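Local structure of TetR family transcriptional repressor LfrR (Mycobacterium smegmatis, 2V57) at residues Leu25-His30 with Gly36-Ala41; Ala18-Ala23 with Arg51-Arg56; Ala87-Val92 with Val130-Arg135. The protein represses transcription of the lfrRA efflux-pump operon by binding directly to the promoter region upstream of its own gene. All coordinates share one frame; numbering follows the deposited sequence.

Contact 1 (Leu25-His30 with Gly36-Ala41)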
# COMPACT_ATOMS: atom_id res chain seq x y z
N LEU B 25 4.10 -9.88 -14.76
CA LEU B 25 5.35 -9.21 -15.14
C LEU B 25 5.11 -7.80 -15.68
O LEU B 25 5.79 -6.84 -15.31
CB LEU B 25 6.09 -10.06 -16.18
CG LEU B 25 7.38 -9.47 -16.76
CD1 LEU B 25 8.47 -9.39 -15.69
CD2 LEU B 25 7.84 -10.32 -17.95
N VAL B 26 4.13 -7.68 -16.57
CA VAL B 26 3.91 -6.43 -17.28
C VAL B 26 3.34 -5.34 -16.36
O VAL B 26 3.82 -4.20 -16.36
CB VAL B 26 2.97 -6.64 -18.48
CG1 VAL B 26 2.53 -5.29 -19.07
CG2 VAL B 26 3.68 -7.51 -19.54
N LEU B 27 2.34 -5.69 -15.57
CA LEU B 27 1.70 -4.68 -14.73
C LEU B 27 2.59 -4.23 -13.59
O LEU B 27 2.41 -3.14 -13.05
CB LEU B 27 0.35 -5.19 -14.20
CG LEU B 27 -0.69 -5.44 -15.28
CD1 LEU B 27 -1.85 -6.24 -14.69
CD2 LEU B 27 -1.18 -4.12 -15.87
N ALA B 28 3.55 -5.06 -13.20
CA ALA B 28 4.50 -4.66 -12.16
C ALA B 28 5.41 -3.49 -12.59
O ALA B 28 6.00 -2.84 -11.74
CB ALA B 28 5.34 -5.83 -11.69
N ASP B 29 5.53 -3.24 -13.89
CA ASP B 29 6.43 -2.20 -14.35
C ASP B 29 5.69 -1.18 -15.19
O ASP B 29 6.18 -0.08 -15.45
CB ASP B 29 7.59 -2.82 -15.15
CG ASP B 29 8.47 -3.72 -14.30
OD1 ASP B 29 8.48 -3.56 -13.06
OD2 ASP B 29 9.16 -4.60 -14.87
N HIS B 30 4.49 -1.57 -15.61
CA HIS B 30 3.66 -0.74 -16.48
C HIS B 30 2.21 -0.89 -16.01
O HIS B 30 1.41 -1.57 -16.64
CB HIS B 30 3.81 -1.20 -17.94
CG HIS B 30 5.19 -0.99 -18.49
ND1 HIS B 30 6.14 -1.99 -18.52
CD2 HIS B 30 5.78 0.10 -19.03
CE1 HIS B 30 7.25 -1.52 -19.06
NE2 HIS B 30 7.06 -0.25 -19.38
N GLY B 36 -4.41 -5.67 -24.40
CA GLY B 36 -3.76 -6.11 -25.62
C GLY B 36 -2.26 -6.19 -25.50
O GLY B 36 -1.60 -7.02 -26.12
N ASP B 37 -1.70 -5.31 -24.69
CA ASP B 37 -0.27 -5.32 -24.46
C ASP B 37 0.10 -6.54 -23.63
O ASP B 37 1.12 -7.19 -23.85
CB ASP B 37 0.16 -4.03 -23.77
CG ASP B 37 1.64 -3.92 -23.64
OD1 ASP B 37 2.19 -4.53 -22.69
OD2 ASP B 37 2.26 -3.23 -24.48
N ILE B 38 -0.75 -6.86 -22.66
CA ILE B 38 -0.55 -8.09 -21.88
C ILE B 38 -0.69 -9.32 -22.77
O ILE B 38 0.07 -10.29 -22.62
CB ILE B 38 -1.54 -8.15 -20.70
CG1 ILE B 38 -1.22 -7.04 -19.71
CG2 ILE B 38 -1.48 -9.51 -20.01
CD1 ILE B 38 -2.23 -6.91 -18.59
N ALA B 39 -1.62 -9.27 -23.71
CA ALA B 39 -1.81 -10.38 -24.65
C ALA B 39 -0.50 -10.66 -25.40
O ALA B 39 -0.01 -11.80 -25.47
CB ALA B 39 -2.91 -10.06 -25.64
N ALA B 40 0.06 -9.61 -25.96
CA ALA B 40 1.28 -9.73 -26.72
C ALA B 40 2.40 -10.37 -25.87
O ALA B 40 3.13 -11.23 -26.35
CB ALA B 40 1.70 -8.38 -27.25
N ALA B 41 2.53 -9.93 -24.62
CA ALA B 41 3.56 -10.46 -23.72
C ALA B 41 3.30 -11.94 -23.37
O ALA B 41 4.22 -12.67 -22.97
CB ALA B 41 3.63 -9.63 -22.46

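Contact 2 (Ala18-Ala23 with Arg51-Arg56). With SO4 (sulfate ion), chain G.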
# COMPACT_ATOMS: atom_id res chain seq x y z
N ALA B 18 -0.44 -18.56 -18.91
CA ALA B 18 0.39 -17.65 -19.70
C ALA B 18 -0.05 -16.19 -19.60
O ALA B 18 0.79 -15.29 -19.44
CB ALA B 18 0.45 -18.10 -21.17
N ILE B 19 -1.35 -15.94 -19.71
CA ILE B 19 -1.90 -14.59 -19.59
C ILE B 19 -1.66 -14.00 -18.20
O ILE B 19 -1.20 -12.86 -18.05
CB ILE B 19 -3.42 -14.58 -19.93
CG1 ILE B 19 -3.65 -15.02 -21.39
CG2 ILE B 19 -4.03 -13.20 -19.66
CD1 ILE B 19 -5.10 -15.45 -21.69
N LEU B 20 -1.94 -14.80 -17.18
CA LEU B 20 -1.73 -14.36 -15.80
C LEU B 20 -0.25 -14.09 -15.50
O LEU B 20 0.09 -13.11 -14.84
CB LEU B 20 -2.28 -15.39 -14.82
CG LEU B 20 -3.81 -15.46 -14.77
CD1 LEU B 20 -4.24 -16.60 -13.85
CD2 LEU B 20 -4.41 -14.14 -14.33
N ASP B 21 0.62 -14.97 -15.99
CA ASP B 21 2.05 -14.81 -15.77
C ASP B 21 2.55 -13.57 -16.49
O ASP B 21 3.38 -12.84 -15.97
CB ASP B 21 2.82 -16.05 -16.23
CG ASP B 21 2.73 -17.21 -15.24
OD1 ASP B 21 2.15 -17.04 -14.15
OD2 ASP B 21 3.24 -18.31 -15.57
N ALA B 22 2.02 -13.31 -17.69
CA ALA B 22 2.38 -12.11 -18.42
C ALA B 22 1.87 -10.85 -17.71
O ALA B 22 2.55 -9.81 -17.69
CB ALA B 22 1.86 -12.16 -19.86
N ALA B 23 0.67 -10.93 -17.15
CA ALA B 23 0.10 -9.81 -16.42
C ALA B 23 0.95 -9.49 -15.20
O ALA B 23 1.21 -8.32 -14.90
CB ALA B 23 -1.36 -10.10 -16.04
N ARG B 51 -11.52 -13.94 -24.88
CA ARG B 51 -12.27 -15.16 -24.57
C ARG B 51 -11.96 -15.66 -23.17
O ARG B 51 -12.66 -16.52 -22.63
CB ARG B 51 -11.96 -16.27 -25.58
CG ARG B 51 -12.52 -16.02 -26.97
CD ARG B 51 -12.23 -17.18 -27.91
NE ARG B 51 -10.80 -17.49 -27.97
CZ ARG B 51 -10.23 -18.19 -28.94
NH1 ARG B 51 -10.96 -18.65 -29.95
NH2 ARG B 51 -8.92 -18.42 -28.92
N TYR B 52 -10.88 -15.14 -22.58
CA TYR B 52 -10.54 -15.47 -21.20
C TYR B 52 -10.96 -14.36 -20.23
O TYR B 52 -11.54 -14.61 -19.17
CB TYR B 52 -9.04 -15.75 -21.07
CG TYR B 52 -8.63 -17.06 -21.69
CD1 TYR B 52 -8.18 -18.13 -20.91
CD2 TYR B 52 -8.70 -17.25 -23.06
CE1 TYR B 52 -7.80 -19.33 -21.49
CE2 TYR B 52 -8.35 -18.45 -23.64
CZ TYR B 52 -7.90 -19.48 -22.85
OH TYR B 52 -7.54 -20.67 -23.46
N TYR B 53 -10.65 -13.12 -20.61
CA TYR B 53 -11.02 -11.95 -19.82
C TYR B 53 -11.61 -10.89 -20.76
O TYR B 53 -10.89 -10.25 -21.51
CB TYR B 53 -9.78 -11.42 -19.08
CG TYR B 53 -9.09 -12.53 -18.32
CD1 TYR B 53 -9.58 -12.93 -17.09
CD2 TYR B 53 -7.96 -13.19 -18.84
CE1 TYR B 53 -8.99 -13.96 -16.38
CE2 TYR B 53 -7.35 -14.22 -18.12
CZ TYR B 53 -7.88 -14.59 -16.89
OH TYR B 53 -7.32 -15.61 -16.14
N PRO B 54 -12.96 -10.74 -20.74
CA PRO B 54 -13.63 -9.87 -21.72
C PRO B 54 -13.22 -8.40 -21.58
O PRO B 54 -13.20 -7.68 -22.56
CB PRO B 54 -15.12 -10.03 -21.38
CG PRO B 54 -15.22 -11.34 -20.67
CD PRO B 54 -13.91 -11.48 -19.91
N GLU B 55 -12.92 -7.98 -20.36
CA GLU B 55 -12.50 -6.62 -20.09
C GLU B 55 -11.27 -6.64 -19.20
O GLU B 55 -11.02 -7.60 -18.47
CB GLU B 55 -13.63 -5.82 -19.43
CG GLU B 55 -14.77 -5.52 -20.39
CD GLU B 55 -15.80 -4.57 -19.82
OE1 GLU B 55 -16.26 -3.67 -20.55
OE2 GLU B 55 -16.16 -4.72 -18.63
N ARG B 56 -10.49 -5.57 -19.26
CA ARG B 56 -9.27 -5.46 -18.49
C ARG B 56 -9.52 -5.69 -17.00
O ARG B 56 -8.75 -6.38 -16.32
CB ARG B 56 -8.67 -4.07 -18.69
CG ARG B 56 -7.29 -3.89 -18.13
CD ARG B 56 -6.71 -2.58 -18.64
NE ARG B 56 -5.34 -2.37 -18.20
CZ ARG B 56 -5.02 -1.88 -17.01
NH1 ARG B 56 -5.97 -1.57 -16.14
NH2 ARG B 56 -3.74 -1.71 -16.68
S SO4 G . -9.78 -16.84 -13.54
O1 SO4 G . -9.79 -16.35 -12.17
O2 SO4 G . -8.44 -16.83 -14.09
O3 SO4 G . -10.31 -18.21 -13.62
O4 SO4 G . -10.63 -15.93 -14.32

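Contact 3 (Ala87-Val92 with Val130-Arg135)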
# COMPACT_ATOMS: atom_id res chain seq x y z
N ALA B 87 13.97 -18.48 12.64
CA ALA B 87 14.26 -18.98 11.30
C ALA B 87 12.98 -19.26 10.52
O ALA B 87 12.93 -19.03 9.31
CB ALA B 87 15.12 -20.23 11.37
N ALA B 88 11.95 -19.76 11.21
CA ALA B 88 10.67 -20.00 10.55
C ALA B 88 10.05 -18.71 10.05
O ALA B 88 9.60 -18.63 8.91
CB ALA B 88 9.70 -20.74 11.48
N LEU B 89 10.07 -17.67 10.89
CA LEU B 89 9.54 -16.36 10.50
C LEU B 89 10.33 -15.82 9.31
O LEU B 89 9.76 -15.25 8.38
CB LEU B 89 9.58 -15.38 11.67
CG LEU B 89 9.06 -13.96 11.40
CD1 LEU B 89 7.64 -13.99 10.82
CD2 LEU B 89 9.14 -13.07 12.66
N ARG B 90 11.65 -15.99 9.33
CA ARG B 90 12.46 -15.57 8.19
C ARG B 90 12.04 -16.28 6.89
O ARG B 90 11.91 -15.63 5.85
CB ARG B 90 13.95 -15.80 8.45
CG ARG B 90 14.81 -15.49 7.23
CD ARG B 90 16.30 -15.58 7.56
NE ARG B 90 16.70 -14.44 8.37
CZ ARG B 90 17.31 -13.36 7.89
NH1 ARG B 90 17.62 -13.30 6.60
NH2 ARG B 90 17.62 -12.36 8.70
N ARG B 91 11.79 -17.58 6.96
CA ARG B 91 11.32 -18.31 5.78
C ARG B 91 9.99 -17.75 5.26
O ARG B 91 9.78 -17.63 4.05
CB ARG B 91 11.18 -19.80 6.08
CG ARG B 91 12.51 -20.52 6.32
CD ARG B 91 12.36 -22.01 6.20
NE ARG B 91 11.36 -22.56 7.11
CZ ARG B 91 11.62 -22.88 8.38
NH1 ARG B 91 12.84 -22.70 8.87
NH2 ARG B 91 10.66 -23.38 9.16
N VAL B 92 9.10 -17.39 6.18
CA VAL B 92 7.82 -16.81 5.80
C VAL B 92 7.99 -15.48 5.09
O VAL B 92 7.38 -15.24 4.04
CB VAL B 92 6.88 -16.67 7.01
CG1 VAL B 92 5.70 -15.75 6.69
CG2 VAL B 92 6.40 -18.06 7.46
N VAL B 130 -0.63 -14.07 11.10
CA VAL B 130 -0.84 -13.60 12.46
C VAL B 130 -0.50 -14.70 13.47
O VAL B 130 0.12 -14.44 14.50
CB VAL B 130 -2.30 -13.17 12.67
CG1 VAL B 130 -2.57 -12.80 14.12
CG2 VAL B 130 -2.67 -12.04 11.73
N GLU B 131 -0.93 -15.93 13.18
CA GLU B 131 -0.61 -17.07 14.04
C GLU B 131 0.89 -17.26 14.11
O GLU B 131 1.43 -17.55 15.18
CB GLU B 131 -1.27 -18.37 13.53
CG GLU B 131 -2.77 -18.30 13.51
CD GLU B 131 -3.35 -18.18 14.90
OE1 GLU B 131 -2.80 -18.80 15.84
OE2 GLU B 131 -4.37 -17.47 15.06
N VAL B 132 1.55 -17.11 12.96
CA VAL B 132 2.99 -17.27 12.89
C VAL B 132 3.71 -16.18 13.70
O VAL B 132 4.69 -16.46 14.39
CB VAL B 132 3.50 -17.24 11.43
CG1 VAL B 132 5.04 -17.16 11.40
CG2 VAL B 132 3.00 -18.46 10.65
N LEU B 133 3.20 -14.95 13.62
CA LEU B 133 3.80 -13.83 14.37
C LEU B 133 3.58 -13.95 15.88
O LEU B 133 4.49 -13.75 16.68
CB LEU B 133 3.23 -12.50 13.87
CG LEU B 133 3.79 -12.08 12.51
CD1 LEU B 133 2.87 -11.06 11.84
CD2 LEU B 133 5.22 -11.55 12.65
N ASN B 134 2.35 -14.27 16.25
CA ASN B 134 1.99 -14.39 17.65
C ASN B 134 2.70 -15.55 18.31
O ASN B 134 3.05 -15.50 19.48
CB ASN B 134 0.48 -14.55 17.81
CG ASN B 134 -0.27 -13.28 17.50
OD1 ASN B 134 0.14 -12.48 16.65
ND2 ASN B 134 -1.39 -13.07 18.19
N ARG B 135 2.92 -16.60 17.54
CA ARG B 135 3.56 -17.76 18.13
C ARG B 135 5.09 -17.65 18.06
O ARG B 135 5.81 -18.54 18.49
CB ARG B 135 2.95 -19.05 17.56
CG ARG B 135 1.44 -19.13 17.88
CD ARG B 135 0.67 -20.17 17.06
NE ARG B 135 -0.76 -20.04 17.28
CZ ARG B 135 -1.46 -20.73 18.18
NH1 ARG B 135 -0.86 -21.65 18.95
NH2 ARG B 135 -2.76 -20.52 18.31

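Contact 1 (Leu25-His30 with Gly36-Ala41)
V26 reaches across to helix 35-42 with both of its methyl groups: CG1 faces D37 and I38, CG2 faces A41. CG1 stands anti to the backbone N (chi1 169°) and lies 4.2 Å from CG1 of I38, while CG2 sits 3.6 Å from CB of A41. Between V26 and I38 the two backbones are nearest, with CA of V26 6.6 Å from CA of I38. The buried side of the contact belongs to L27 and I38. CD1 at the end of the isoleucine approaches the fork of the leucine, 3.9 Å from L27 CG and about equally far from both leucine methyls, and the two side chains lie roughly perpendicular. Helix 35-42 is the first helix of the DNA-binding helix-turn-helix, and here it rests on the later part of helix 11-27, in the three-helix arrangement of the TetR N-terminal domain. The same core is closed by helix 56-77, whose L59 touches I38 and whose L60 and L63 touch L27. On the solvent side, where D37 and A41 are exposed, the contacts are close but few: carboxylate oxygen OD1 of D37 comes 3.7 Å from V26 CG1, a van der Waals approach that brings no bond. Beyond L27 the chain leaves the contact, and the carbonyl O of V26 accepts from both D29 N and H30 N, the latter at 2.8 Å.

Contact 2 (Ala18-Ala23 with Arg51-Arg56)
The hydroxyl of Y53 donates a short hydrogen bond, OH to O2 of a bound sulfate at 2.6 Å, with the acceptor at the edge of the ring and in its plane. R16 and R65 also bond this anion, which probably came from the crystallisation liquor. To one side of the bond, the hydroxyl lies against L20, whose CD2 is 3.7 Å from Y53 OH; the leucine side chain is turned roughly perpendicular to that of the tyrosine. I19 takes the neighbouring place and divides its two branches between the tyrosines. Its CG2, anti to the backbone N, lies 3.8 Å from CE2 of Y53 as the two side chains run antiparallel alongside one another. The other branch, with CG1 anti to the carbonyl carbon (chi1 -63°), carries CD1 over one face of Y52, a CH-pi contact 4.3 Å from the ring centroid and 26° off its normal. Y52 closes the recognition helix 46-52 and Y53 follows it, at the end of the helix-turn-helix, and the two rings join the end of that helix to helix 11-27 in the TetR DNA-binding domain. On helix 56-77, L59 touches I19, L20 and Y53, and A62 also packs on Y53. I19, L20 and Y53 are buried, whereas Y52 remains partly exposed and meets R12 and T15 nearer the start of helix 11-27.

Contact 3 (Ala87-Val92 with Val130-Arg135)
In the C-terminal, ligand-binding and dimerisation part of this TetR-family repressor, helix 85-97 packs against helix 128-134. The two short segments run roughly antiparallel, at 150° between their directions, with axes 10.5 Å apart. L89 bridges two residues of the other helix through one methyl: its CD1 lies 3.9 Å from CD2 of L133 and 4.1 Å from CG1 of V132. The leucine has CG anti to the backbone N (chi1 180°), which places CD1 against both V132 and L133, and it crosses both obliquely. One turn on, V92 brings CG2 to within 4.3 Å of the same V132 CG1, so that this methyl faces two residues of helix 85-97. P80 touches both V92 and V132. I185 of the second subunit packs on L89 and L133, placing the pair beside the dimer partner. Away from the apolar surface, R90 forms a salt bridge with D174, and R91 bonds the backbone oxygens of A78, D79 and S82. No hydrogen bond joins the two segments, so cohesion between them rests on methyl-to-methyl contact, with charged groups kept to the periphery.

In the fold
Contacts 1 and 2 both use helix 11-27 and lie in the DNA-binding domain, their centres 10 Å apart. They also touch, through A22 and A23 against helix 35-42 and through L27 against R56. Along the chain, the segments of contact 1 fall between those of contact 2, so one helix supports first the opening helix of the helix-turn-helix and then the end of its recognition helix. Contact 3 comes later in the sequence, across the chain's centre, its centre 33 to 34 Å from the others and its nearest atoms about 18 to 19 Å away, although L27 and A28 of contact 1 also meet the helical body. Helix 56-77 leads from the DNA-binding head toward that body.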